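Local coordinates for ABC transporter, substrate-binding protein (Clostridium perfringens, PDB 4EDP), which probably captures a solute outside the cell and delivers it to the membrane components of an ABC transporter, at residues E55-E60 with I283-S288; A97-E102 with F334-M339. One frame throughout, in Å; residues are numbered along the deposited sequence. Where two conformers were deposited one is given.

Contact 1: E55-E60 with I283-S288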
loop_
_atom_site.group_PDB
_atom_site.type_symbol
_atom_site.label_atom_id
_atom_site.label_comp_id
_atom_site.label_asym_id
_atom_site.label_seq_id
_atom_site.Cartn_x
_atom_site.Cartn_y
_atom_site.Cartn_z
ATOM N N GLU A 55 0.625 21.094 -11.501
ATOM C CA GLU A 55 0.622 22.477 -11.963
ATOM C C GLU A 55 1.586 23.383 -11.210
ATOM O O GLU A 55 2.294 24.187 -11.838
ATOM C CB GLU A 55 -0.794 23.048 -11.935
ATOM C CG GLU A 55 -1.667 22.618 -13.107
ATOM C CD GLU A 55 -1.274 23.284 -14.430
ATOM O OE1 GLU A 55 -0.165 23.864 -14.525
ATOM O OE2 GLU A 55 -2.092 23.238 -15.383
ATOM N N PRO A 56 1.622 23.274 -9.873
ATOM C CA PRO A 56 2.547 24.152 -9.183
ATOM C C PRO A 56 3.990 23.895 -9.594
ATOM O O PRO A 56 4.752 24.843 -9.778
ATOM C CB PRO A 56 2.299 23.828 -7.711
ATOM C CG PRO A 56 0.885 23.385 -7.683
ATOM C CD PRO A 56 0.728 22.580 -8.932
ATOM N N PHE A 57 4.350 22.624 -9.760
ATOM C CA PHE A 57 5.699 22.246 -10.184
ATOM C C PHE A 57 5.974 22.816 -11.578
ATOM O O PHE A 57 6.993 23.478 -11.806
ATOM C CB PHE A 57 5.850 20.719 -10.196
ATOM C CG PHE A 57 7.228 20.253 -10.577
ATOM C CD1 PHE A 57 8.222 20.159 -9.624
ATOM C CD2 PHE A 57 7.519 19.907 -11.881
ATOM C CE1 PHE A 57 9.499 19.735 -9.970
ATOM C CE2 PHE A 57 8.784 19.478 -12.239
ATOM C CZ PHE A 57 9.781 19.395 -11.282
ATOM N N ALA A 58 5.050 22.562 -12.498
ATOM C CA ALA A 58 5.159 23.045 -13.880
ATOM C C ALA A 58 5.391 24.552 -13.960
ATOM O O ALA A 58 6.204 25.021 -14.760
ATOM C CB ALA A 58 3.911 22.663 -14.664
ATOM N N LYS A 59 4.662 25.310 -13.148
ATOM C CA LYS A 59 4.789 26.764 -13.127
ATOM C C LYS A 59 6.096 27.216 -12.489
ATOM O O LYS A 59 6.722 28.181 -12.934
ATOM C CB LYS A 59 3.616 27.403 -12.378
ATOM C CG LYS A 59 2.262 27.258 -13.074
ATOM C CD LYS A 59 1.173 28.044 -12.343
ATOM C CE LYS A 59 -0.173 27.987 -13.081
ATOM N NZ LYS A 59 -0.705 26.596 -13.203
ATOM N N GLU A 60 6.501 26.526 -11.432
ATOM C CA GLU A 60 7.734 26.864 -10.743
ATOM C C GLU A 60 8.978 26.638 -11.608
ATOM O O GLU A 60 9.923 27.443 -11.570
ATOM C CB GLU A 60 7.844 26.054 -9.442
ATOM C CG GLU A 60 9.191 26.160 -8.720
ATOM C CD GLU A 60 9.558 27.578 -8.315
ATOM O OE1 GLU A 60 8.692 28.482 -8.383
ATOM O OE2 GLU A 60 10.727 27.791 -7.920
ATOM N N ILE A 283 10.858 14.335 -7.890
ATOM C CA ILE A 283 10.746 13.370 -6.779
ATOM C C ILE A 283 11.027 14.090 -5.467
ATOM O O ILE A 283 10.309 13.911 -4.466
ATOM C CB ILE A 283 11.651 12.136 -6.986
ATOM C CG1 ILE A 283 11.184 11.353 -8.217
ATOM C CG2 ILE A 283 11.668 11.229 -5.714
ATOM C CD1 ILE A 283 12.004 10.087 -8.548
ATOM N N ASN A 284 12.062 14.927 -5.469
ATOM C CA ASN A 284 12.412 15.703 -4.285
ATOM C C ASN A 284 11.244 16.602 -3.870
ATOM O O ASN A 284 10.938 16.749 -2.682
ATOM C CB ASN A 284 13.672 16.532 -4.524
ATOM C CG ASN A 284 14.200 17.151 -3.256
ATOM O OD1 ASN A 284 14.455 16.459 -2.273
ATOM N ND2 ASN A 284 14.395 18.458 -3.276
ATOM N N TYR A 285 10.571 17.183 -4.861
ATOM C CA TYR A 285 9.393 18.011 -4.629
ATOM C C TYR A 285 8.241 17.194 -4.035
ATOM O O TYR A 285 7.596 17.625 -3.060
ATOM C CB TYR A 285 8.997 18.657 -5.962
ATOM C CG TYR A 285 7.606 19.226 -6.085
ATOM C CD1 TYR A 285 7.304 20.517 -5.647
ATOM C CD2 TYR A 285 6.611 18.503 -6.722
ATOM C CE1 TYR A 285 6.008 21.055 -5.803
ATOM C CE2 TYR A 285 5.330 19.022 -6.881
ATOM C CZ TYR A 285 5.038 20.293 -6.416
ATOM O OH TYR A 285 3.763 20.791 -6.582
ATOM N N ALA A 286 8.003 16.002 -4.591
ATOM C CA ALA A 286 6.910 15.136 -4.112
ATOM C C ALA A 286 7.087 14.710 -2.637
ATOM O O ALA A 286 6.101 14.441 -1.932
ATOM C CB ALA A 286 6.761 13.905 -5.017
ATOM N N LEU A 287 8.343 14.680 -2.188
ATOM C CA LEU A 287 8.697 14.301 -0.826
ATOM C C LEU A 287 8.780 15.497 0.118
ATOM O O LEU A 287 8.927 15.309 1.318
ATOM C CB LEU A 287 10.049 13.550 -0.807
ATOM C CG LEU A 287 10.117 12.180 -1.500
ATOM C CD1 LEU A 287 11.552 11.548 -1.491
ATOM C CD2 LEU A 287 9.119 11.227 -0.875
ATOM N N SER A 288 8.655 16.712 -0.414
ATOM C CA SER A 288 8.755 17.918 0.410
ATOM C C SER A 288 7.609 18.011 1.420
ATOM O O SER A 288 6.502 17.523 1.184
ATOM C CB SER A 288 8.802 19.186 -0.455
ATOM O OG SER A 288 7.578 19.441 -1.134
#

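Contact 2: A97-E102 with F334-M339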
loop_
_atom_site.group_PDB
_atom_site.type_symbol
_atom_site.label_atom_id
_atom_site.label_comp_id
_atom_site.label_asym_id
_atom_site.label_seq_id
_atom_site.Cartn_x
_atom_site.Cartn_y
_atom_site.Cartn_z
ATOM N N ALA A 97 6.198 -1.705 -8.769
ATOM C CA ALA A 97 7.464 -1.009 -8.975
ATOM C C ALA A 97 8.618 -2.006 -8.950
ATOM O O ALA A 97 9.534 -1.906 -9.767
ATOM C CB ALA A 97 7.682 0.099 -7.945
ATOM N N GLU A 98 8.563 -2.970 -8.032
ATOM C CA GLU A 98 9.620 -3.973 -7.897
ATOM C C GLU A 98 9.738 -4.830 -9.169
ATOM O O GLU A 98 10.833 -5.247 -9.552
ATOM C CB GLU A 98 9.380 -4.827 -6.640
ATOM C CG GLU A 98 10.530 -5.764 -6.275
ATOM C CD GLU A 98 10.690 -6.937 -7.246
ATOM O OE1 GLU A 98 9.685 -7.343 -7.855
ATOM O OE2 GLU A 98 11.816 -7.467 -7.380
ATOM N N GLN A 99 8.617 -5.083 -9.835
ATOM C CA GLN A 99 8.647 -5.837 -11.078
ATOM C C GLN A 99 9.362 -5.006 -12.153
ATOM O O GLN A 99 10.061 -5.554 -12.995
ATOM C CB GLN A 99 7.250 -6.193 -11.529
ATOM C CG GLN A 99 6.489 -6.976 -10.516
ATOM C CD GLN A 99 5.125 -7.341 -11.010
ATOM O OE1 GLN A 99 4.975 -7.864 -12.113
ATOM N NE2 GLN A 99 4.116 -7.071 -10.200
ATOM N N GLY A 100 9.165 -3.689 -12.142
ATOM C CA GLY A 100 9.845 -2.819 -13.092
ATOM C C GLY A 100 11.339 -2.791 -12.806
ATOM O O GLY A 100 12.159 -2.836 -13.722
ATOM N N VAL A 101 11.698 -2.716 -11.528
ATOM C CA VAL A 101 13.108 -2.725 -11.138
ATOM C C VAL A 101 13.741 -4.001 -11.680
ATOM O O VAL A 101 14.804 -3.963 -12.320
ATOM C CB VAL A 101 13.301 -2.656 -9.600
ATOM C CG1 VAL A 101 14.751 -2.975 -9.220
ATOM C CG2 VAL A 101 12.886 -1.295 -9.045
ATOM N N GLU A 102 13.081 -5.128 -11.429
ATOM C CA GLU A 102 13.558 -6.437 -11.887
ATOM C C GLU A 102 13.701 -6.499 -13.415
ATOM O O GLU A 102 14.615 -7.153 -13.950
ATOM C CB GLU A 102 12.566 -7.515 -11.417
ATOM C CG GLU A 102 12.866 -8.939 -11.872
ATOM C CD GLU A 102 14.118 -9.506 -11.260
ATOM O OE1 GLU A 102 14.536 -9.003 -10.193
ATOM O OE2 GLU A 102 14.669 -10.477 -11.834
ATOM N N PHE A 334 11.518 -10.325 -2.422
ATOM C CA PHE A 334 11.314 -11.712 -2.034
ATOM C C PHE A 334 9.909 -12.217 -2.367
ATOM O O PHE A 334 9.760 -13.262 -2.996
ATOM C CB PHE A 334 11.591 -11.960 -0.549
ATOM C CG PHE A 334 11.287 -13.370 -0.130
ATOM C CD1 PHE A 334 12.186 -14.385 -0.390
ATOM C CD2 PHE A 334 10.058 -13.691 0.425
ATOM C CE1 PHE A 334 11.878 -15.703 -0.052
ATOM C CE2 PHE A 334 9.744 -15.002 0.759
ATOM C CZ PHE A 334 10.646 -15.999 0.525
ATOM N N VAL A 335 8.889 -11.464 -1.976
ATOM C CA VAL A 335 7.503 -11.873 -2.183
ATOM C C VAL A 335 7.178 -12.089 -3.661
ATOM O O VAL A 335 6.553 -13.091 -4.023
ATOM C CB VAL A 335 6.517 -10.903 -1.488
ATOM C CG1 VAL A 335 5.079 -11.128 -1.977
ATOM C CG2 VAL A 335 6.616 -11.056 0.069
ATOM N N ASN A 336 7.598 -11.166 -4.519
ATOM C CA ASN A 336 7.329 -11.335 -5.938
ATOM C C ASN A 336 8.007 -12.592 -6.487
ATOM O O ASN A 336 7.485 -13.194 -7.434
ATOM C CB ASN A 336 7.713 -10.093 -6.748
ATOM C CG ASN A 336 6.727 -8.957 -6.568
ATOM O OD1 ASN A 336 5.644 -9.148 -6.014
ATOM N ND2 ASN A 336 7.094 -7.769 -7.034
ATOM N N SER A 337 9.141 -12.999 -5.906
ATOM C CA SER A 337 9.845 -14.203 -6.365
ATOM C C SER A 337 9.078 -15.493 -6.045
ATOM O O SER A 337 9.342 -16.536 -6.651
ATOM C CB SER A 337 11.279 -14.315 -5.795
ATOM O OG SER A 337 11.291 -14.710 -4.422
ATOM N N VAL A 338 8.151 -15.437 -5.092
ATOM C CA VAL A 338 7.359 -16.599 -4.716
ATOM C C VAL A 338 5.848 -16.402 -4.928
ATOM O O VAL A 338 5.064 -17.255 -4.557
ATOM C CB VAL A 338 7.579 -16.988 -3.213
ATOM C CG1 VAL A 338 9.008 -17.498 -2.973
ATOM C CG2 VAL A 338 7.243 -15.833 -2.252
ATOM N N MET A 339 5.474 -15.314 -5.590
ATOM C CA MET A 339 4.064 -14.974 -5.773
ATOM C C MET A 339 3.252 -16.040 -6.523
ATOM O O MET A 339 2.126 -16.337 -6.136
ATOM C CB MET A 339 3.942 -13.613 -6.466
ATOM C CG MET A 339 2.568 -12.966 -6.286
ATOM S SD MET A 339 2.190 -12.665 -4.538
ATOM C CE MET A 339 0.533 -11.978 -4.696
#

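Contact 1: E55-E60 with I283-S288
Tyr285 O is gripped twice by Ser288, by N at 3.0 Å and by OG at 2.6 Å, the hydroxyl lying in the carbonyl plane on a lone pair. Both bonds close the turn that carries Tyr285 into Ser288, which is also the N-cap of helix 289-299 and offers OG weakly to Val291 N. From this turn the Tyr285 ring reaches helix 46-61, its CG anti to the backbone N (chi1 163°). The Phe57 methylene lies over one face of the tyrosine ring, a CH-pi contact with CB 4.1 Å from the ring centroid. Phe57 CD1 meets the same ring, 3.7 Å from Tyr285 CD2, with the two ring planes inclined at 53°. Pro56 CB touches Tyr285 OH at 3.6 Å. Tyrosine suits this partly exposed place because its ring packs as a hydrocarbon while its hydroxyl hydrogen-bonds Val53 O, one turn before Phe57. The buried phenylalanine is purely apolar, and Phe282 meets its ring edge-to-face. This is aromatic helix-to-helix packing within a lobe of alpha/beta architecture, consistent with the solute-binding protein fold.

Contact 2: A97-E102 with F334-M339
Two flat groups meet here, the Glu98 carboxylate and the Asn336 amide, their planes turned 64° apart. Glu98 OE1 lies nearly in the plane of the Asn336 amide, whereas Gln99 CG sits above the plane of that amide, beyond its nitrogen, 3.6 Å from Asn336 ND2. The polar link is a hydrogen bond from Asn336 ND2 to Glu98 OE1, 2.8 Å long and nearly straight at 166°. It reaches the oxygen on its anti side, tilted 31° out of the carboxylate plane. Glu98 was modelled in two conformers, and the bond belongs to the one described, so it may not be permanent. In that conformer the chain leaves with CG anti to the backbone N and then bends at the second torsion, which folds the carboxylate back alongside the asparagine, the two side chains running in opposite directions. Asparagine suits the place because its amide nitrogen can donate twice, and it also bonds Ser95 O, a carbonyl in the first turn of helix 94-103. Gln99 contributes its aliphatic part to Asn336, while its NE2 makes a weak bond to the same Ser95 O. Helix 332-350 also packs through Phe334 on helix 193-196, beyond the lobe that holds helix 94-103. Such a sparse, polar surface contact between helices is consistent with an interface between the two lobes of a periplasmic-type binding protein.

Overall arrangement
Contacts 1 and 2 interleave along the chain, since segment 97-102 follows 55-60 and 334-339 follows 283-288. Their centres are 29 Å apart and their nearest atoms about 11 Å, without touching. Strand 262-269 connects them: Ile283 and Ala286 of contact 1 pack on Ile267, whereas Ala97 of contact 2 packs on Thr266 and Asn268, which suggests that the two contacts flank opposite faces of one sheet. The centre of contact 1, which is aromatic, lies about 22 Å from the centre of the chain; that of contact 2, which is polar, lies about 15 Å from it, and this contact probably bridges the lobes that enclose the solute cleft.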